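Local coordinates for xylose isomerase-like TIM barrel domain-containing protein (Thermus thermophilus, PDB 3AYV), which is of unknown catalytic function but binds zinc ions in a TIM barrel and may act in protection against oxidative stress, perhaps as an AP-endonuclease-like enzyme, at residues A[187-201]-A[221-235]. Sequence-based numbering, arbitrary orientation.
Sequences HLNDTDGVYDRHWNL and VLEVREDPEASLAFL. With ZN (zinc ion), chain F; ZN (zinc ion), chain G.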
# COMPACT_ATOMS: atom_id res chain seq x y z
N HIS A 187 -4.88 -3.55 -2.21
CA HIS A 187 -5.52 -2.60 -1.32
C HIS A 187 -6.97 -2.51 -1.74
O HIS A 187 -7.28 -2.10 -2.87
CB HIS A 187 -4.83 -1.24 -1.41
CG HIS A 187 -3.64 -1.12 -0.52
ND1 HIS A 187 -2.95 0.06 -0.36
CD2 HIS A 187 -3.02 -2.02 0.28
CE1 HIS A 187 -1.94 -0.12 0.47
NE2 HIS A 187 -1.97 -1.38 0.89
N LEU A 188 -7.86 -2.92 -0.84
CA LEU A 188 -9.28 -3.07 -1.18
C LEU A 188 -10.17 -2.07 -0.48
O LEU A 188 -10.04 -1.86 0.73
CB LEU A 188 -9.76 -4.47 -0.81
CG LEU A 188 -9.05 -5.64 -1.52
CD1 LEU A 188 -9.69 -6.91 -0.96
CD2 LEU A 188 -9.25 -5.55 -3.01
N ASN A 189 -11.05 -1.47 -1.26
CA ASN A 189 -12.14 -0.64 -0.75
C ASN A 189 -13.02 -0.29 -1.94
O ASN A 189 -12.77 -0.80 -3.03
CB ASN A 189 -11.62 0.60 0.00
CG ASN A 189 -10.70 1.48 -0.84
OD1 ASN A 189 -10.92 1.65 -2.05
ND2 ASN A 189 -9.68 2.05 -0.21
N ASP A 190 -14.04 0.55 -1.74
CA ASP A 190 -14.84 1.02 -2.85
C ASP A 190 -14.96 2.55 -2.84
O ASP A 190 -14.66 3.22 -1.85
CB ASP A 190 -16.23 0.35 -2.88
CG ASP A 190 -16.69 0.03 -4.30
OD1 ASP A 190 -16.16 0.63 -5.26
OD2 ASP A 190 -17.64 -0.77 -4.46
N THR A 191 -15.39 3.07 -3.98
CA THR A 191 -15.44 4.50 -4.23
C THR A 191 -16.69 4.78 -5.06
O THR A 191 -17.18 3.89 -5.78
CB THR A 191 -14.18 4.98 -4.99
OG1 THR A 191 -14.40 6.32 -5.46
CG2 THR A 191 -13.87 4.06 -6.20
N ASP A 192 -17.19 6.01 -4.98
CA ASP A 192 -18.24 6.47 -5.88
C ASP A 192 -17.75 6.84 -7.28
O ASP A 192 -18.55 7.26 -8.14
CB ASP A 192 -19.00 7.64 -5.23
CG ASP A 192 -18.10 8.83 -4.87
OD1 ASP A 192 -16.89 8.85 -5.17
OD2 ASP A 192 -18.63 9.78 -4.26
N GLY A 193 -16.45 6.70 -7.52
CA GLY A 193 -15.86 7.07 -8.78
C GLY A 193 -15.40 8.50 -8.85
O GLY A 193 -14.93 8.93 -9.91
N VAL A 194 -15.57 9.25 -7.75
CA VAL A 194 -15.19 10.67 -7.71
C VAL A 194 -14.11 10.93 -6.67
O VAL A 194 -13.08 11.55 -6.99
CB VAL A 194 -16.42 11.59 -7.43
CG1 VAL A 194 -15.98 13.08 -7.44
CG2 VAL A 194 -17.51 11.36 -8.49
N TYR A 195 -14.32 10.46 -5.45
CA TYR A 195 -13.34 10.62 -4.38
C TYR A 195 -12.81 9.26 -3.94
O TYR A 195 -13.52 8.25 -4.05
CB TYR A 195 -13.94 11.34 -3.16
CG TYR A 195 -14.38 12.72 -3.53
CD1 TYR A 195 -13.45 13.75 -3.66
CD2 TYR A 195 -15.72 12.98 -3.82
CE1 TYR A 195 -13.85 15.03 -4.07
CE2 TYR A 195 -16.13 14.26 -4.19
CZ TYR A 195 -15.19 15.27 -4.32
OH TYR A 195 -15.57 16.53 -4.72
N ASP A 196 -11.61 9.27 -3.39
CA ASP A 196 -11.06 8.07 -2.77
C ASP A 196 -11.73 7.84 -1.41
O ASP A 196 -11.22 8.24 -0.37
CB ASP A 196 -9.55 8.23 -2.62
CG ASP A 196 -8.87 6.92 -2.27
OD1 ASP A 196 -9.37 5.82 -2.56
OD2 ASP A 196 -7.80 7.04 -1.70
N ARG A 197 -12.89 7.17 -1.44
CA ARG A 197 -13.81 7.12 -0.30
C ARG A 197 -13.40 6.19 0.81
O ARG A 197 -13.76 6.44 1.98
CB ARG A 197 -15.22 6.74 -0.78
CG ARG A 197 -15.83 7.76 -1.70
CD ARG A 197 -16.18 9.01 -0.90
NE ARG A 197 -17.04 9.88 -1.67
CZ ARG A 197 -17.65 10.95 -1.17
NH1 ARG A 197 -17.47 11.31 0.09
NH2 ARG A 197 -18.43 11.67 -1.95
N HIS A 198 -12.65 5.15 0.47
CA HIS A 198 -12.31 4.11 1.44
C HIS A 198 -13.58 3.50 2.06
O HIS A 198 -13.63 3.25 3.26
CB HIS A 198 -11.33 4.64 2.52
CG HIS A 198 -9.94 4.85 2.01
ND1 HIS A 198 -8.82 4.47 2.72
CD2 HIS A 198 -9.49 5.33 0.82
CE1 HIS A 198 -7.73 4.75 2.01
NE2 HIS A 198 -8.11 5.28 0.86
N TRP A 199 -14.59 3.28 1.22
CA TRP A 199 -15.81 2.63 1.67
C TRP A 199 -15.63 1.11 1.65
O TRP A 199 -14.72 0.60 0.99
CB TRP A 199 -16.97 2.96 0.75
CG TRP A 199 -17.50 4.38 0.82
CD1 TRP A 199 -17.36 5.29 1.84
CD2 TRP A 199 -18.33 5.01 -0.17
NE1 TRP A 199 -18.04 6.46 1.53
CE2 TRP A 199 -18.64 6.31 0.30
CE3 TRP A 199 -18.82 4.61 -1.42
CZ2 TRP A 199 -19.43 7.20 -0.44
CZ3 TRP A 199 -19.61 5.50 -2.15
CH2 TRP A 199 -19.90 6.78 -1.66
N ASN A 200 -16.49 0.41 2.38
CA ASN A 200 -16.58 -1.05 2.27
C ASN A 200 -16.83 -1.57 0.87
O ASN A 200 -17.51 -0.93 0.06
CB ASN A 200 -17.70 -1.58 3.19
CG ASN A 200 -17.27 -1.71 4.63
OD1 ASN A 200 -17.88 -1.14 5.53
ND2 ASN A 200 -16.21 -2.45 4.85
N LEU A 201 -16.30 -2.76 0.58
CA LEU A 201 -16.59 -3.45 -0.68
C LEU A 201 -18.11 -3.57 -0.82
O LEU A 201 -18.78 -3.77 0.19
CB LEU A 201 -15.97 -4.85 -0.66
CG LEU A 201 -14.45 -4.90 -0.46
CD1 LEU A 201 -13.95 -6.36 -0.54
CD2 LEU A 201 -13.76 -4.01 -1.51
N VAL A 221 -5.64 -6.13 1.85
CA VAL A 221 -5.67 -5.18 2.94
C VAL A 221 -6.97 -4.38 2.78
O VAL A 221 -7.22 -3.80 1.74
CB VAL A 221 -4.48 -4.17 2.88
CG1 VAL A 221 -4.62 -3.14 4.03
CG2 VAL A 221 -3.16 -4.90 3.01
N LEU A 222 -7.79 -4.38 3.82
CA LEU A 222 -9.00 -3.58 3.81
C LEU A 222 -8.63 -2.16 4.23
O LEU A 222 -8.37 -1.88 5.39
CB LEU A 222 -10.06 -4.18 4.75
CG LEU A 222 -10.45 -5.62 4.38
CD1 LEU A 222 -11.46 -6.15 5.41
CD2 LEU A 222 -11.05 -5.67 2.97
N GLU A 223 -8.60 -1.28 3.24
CA GLU A 223 -8.29 0.12 3.44
C GLU A 223 -9.61 0.86 3.55
O GLU A 223 -10.03 1.57 2.63
CB GLU A 223 -7.47 0.59 2.26
CG GLU A 223 -6.06 0.08 2.42
CD GLU A 223 -5.08 1.05 1.96
OE1 GLU A 223 -4.10 1.34 2.70
OE2 GLU A 223 -5.33 1.52 0.83
N VAL A 224 -10.28 0.62 4.66
CA VAL A 224 -11.67 1.00 4.85
C VAL A 224 -11.78 1.84 6.11
O VAL A 224 -11.25 1.47 7.16
CB VAL A 224 -12.58 -0.26 4.93
CG1 VAL A 224 -14.00 0.08 5.35
CG2 VAL A 224 -12.63 -0.97 3.57
N ARG A 225 -12.48 2.97 6.00
CA ARG A 225 -12.53 3.90 7.12
C ARG A 225 -13.69 3.66 8.06
O ARG A 225 -13.69 4.16 9.19
CB ARG A 225 -12.39 5.35 6.63
CG ARG A 225 -10.92 5.64 6.27
CD ARG A 225 -10.59 7.14 6.24
NE ARG A 225 -10.91 7.74 4.95
CZ ARG A 225 -10.04 7.87 3.94
NH1 ARG A 225 -8.78 7.47 4.06
NH2 ARG A 225 -10.45 8.43 2.80
N GLU A 226 -14.64 2.84 7.63
CA GLU A 226 -15.78 2.46 8.46
C GLU A 226 -15.53 1.05 9.00
O GLU A 226 -14.51 0.44 8.67
CB GLU A 226 -17.07 2.52 7.63
CG GLU A 226 -16.97 1.95 6.18
CD GLU A 226 -18.12 2.41 5.25
OE1 GLU A 226 -18.89 3.31 5.65
OE2 GLU A 226 -18.26 1.88 4.11
N ASP A 227 -16.45 0.51 9.81
CA ASP A 227 -16.31 -0.87 10.25
C ASP A 227 -16.11 -1.81 9.07
O ASP A 227 -16.92 -1.82 8.16
CB ASP A 227 -17.52 -1.35 11.04
CG ASP A 227 -17.25 -2.69 11.70
OD1 ASP A 227 -16.62 -2.71 12.79
OD2 ASP A 227 -17.59 -3.73 11.09
N PRO A 228 -15.06 -2.63 9.11
CA PRO A 228 -14.73 -3.46 7.94
C PRO A 228 -15.51 -4.77 7.81
O PRO A 228 -15.30 -5.50 6.84
CB PRO A 228 -13.24 -3.75 8.13
CG PRO A 228 -13.03 -3.73 9.63
CD PRO A 228 -14.10 -2.82 10.21
N GLU A 229 -16.41 -5.09 8.75
CA GLU A 229 -17.09 -6.38 8.64
C GLU A 229 -17.76 -6.61 7.29
O GLU A 229 -17.65 -7.70 6.73
CB GLU A 229 -18.08 -6.66 9.77
CG GLU A 229 -18.45 -8.14 9.80
CD GLU A 229 -19.49 -8.48 10.82
OE1 GLU A 229 -19.42 -7.95 11.94
OE2 GLU A 229 -20.37 -9.30 10.48
N ALA A 230 -18.47 -5.61 6.77
CA ALA A 230 -19.16 -5.79 5.49
C ALA A 230 -18.20 -6.20 4.35
O ALA A 230 -18.59 -6.95 3.46
CB ALA A 230 -19.94 -4.54 5.10
N SER A 231 -16.96 -5.72 4.39
CA SER A 231 -15.98 -6.11 3.35
C SER A 231 -15.52 -7.55 3.53
O SER A 231 -15.37 -8.28 2.54
CB SER A 231 -14.76 -5.18 3.33
OG SER A 231 -15.17 -3.87 3.00
N LEU A 232 -15.29 -7.96 4.77
CA LEU A 232 -14.92 -9.35 5.04
C LEU A 232 -16.02 -10.32 4.56
O LEU A 232 -15.73 -11.36 3.94
CB LEU A 232 -14.58 -9.52 6.52
CG LEU A 232 -13.97 -10.85 6.95
CD1 LEU A 232 -12.83 -11.34 6.00
CD2 LEU A 232 -13.50 -10.75 8.41
N ALA A 233 -17.28 -9.95 4.82
CA ALA A 233 -18.45 -10.71 4.37
C ALA A 233 -18.56 -10.74 2.85
O ALA A 233 -18.95 -11.77 2.28
CB ALA A 233 -19.74 -10.14 5.00
N PHE A 234 -18.24 -9.62 2.19
CA PHE A 234 -18.15 -9.57 0.72
C PHE A 234 -17.10 -10.60 0.23
O PHE A 234 -17.37 -11.38 -0.70
CB PHE A 234 -17.80 -8.14 0.25
CG PHE A 234 -17.87 -7.94 -1.26
CD1 PHE A 234 -16.84 -8.37 -2.09
CD2 PHE A 234 -18.96 -7.30 -1.83
CE1 PHE A 234 -16.91 -8.18 -3.48
CE2 PHE A 234 -19.05 -7.10 -3.22
CZ PHE A 234 -18.02 -7.54 -4.05
N LEU A 235 -15.93 -10.61 0.87
CA LEU A 235 -14.82 -11.47 0.41
C LEU A 235 -15.19 -12.96 0.58
O LEU A 235 -14.89 -13.80 -0.30
CB LEU A 235 -13.53 -11.16 1.17
CG LEU A 235 -12.87 -9.81 0.83
CD1 LEU A 235 -11.63 -9.57 1.69
CD2 LEU A 235 -12.50 -9.82 -0.65
ZN ZN F . -4.06 2.05 -1.19
ZN ZN G . -6.57 5.48 -0.90
O HOH W 1 -7.92 3.74 -1.81
O HOH W 2 -2.96 2.98 0.89
O HOH W 3 -5.36 3.82 -0.17
O HOH W 4 -5.34 7.04 0.02
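His-187 and Glu-223 both carry CG anti to the carbonyl carbon, and a bend at chi2 of the glutamate brings its CD over one face of the imidazole, toward the rim. His-187 ND1 and Glu-223 OE2 bind the same zinc ion, each 2.4 Å from it; Glu-136 and Asp-162 are the other protein ligands, and two waters also bind the ion. NE2 of the histidine is hydrogen-bonded to Glu-27. The setting is the C-terminal mouth of a TIM barrel, where strands 185-188 and 219-222 run parallel, with CA of His-187 5.0 Å from CA of Val-221: Leu-188 N donates to Val-221 O, and Glu-223 N to Leu-188 O. Just beyond the strands, Asn-189 ND2 donates to Glu-223 O at 2.9 Å, in the carbonyl plane on a lone pair, and also donates to one of the waters bound to the second zinc ion. That ion takes Asp-196 OD2 and His-198 NE2, with His-165 as the third protein ligand, and a further water bridges the two metals. The His-198 ring is sandwiched: ND2 of Asn-189 lies over one face, and the guanidinium of Arg-225 stacks flat on the other, planes 13° apart. Backbone N of Arg-225 donates to His-198 O. Farther along, Glu-226 OE2 accepts from Asn-200 N at 2.9 Å through its anti lone pair, nearly straight at 176°, while OE1 forms a salt bridge with Arg-203. An alanine here would remove the carboxylate and would probably leave Asn-200 N without its acceptor and Arg-203 without its opposing charge. Helix 229-240 closes the contact: Leu-201 CB sits over the face of the Phe-234 ring, and Leu-201 CD1 meets Leu-235 CD2 at 3.8 Å. Ser-231 OG accepts from Leu-201 N at 2.9 Å.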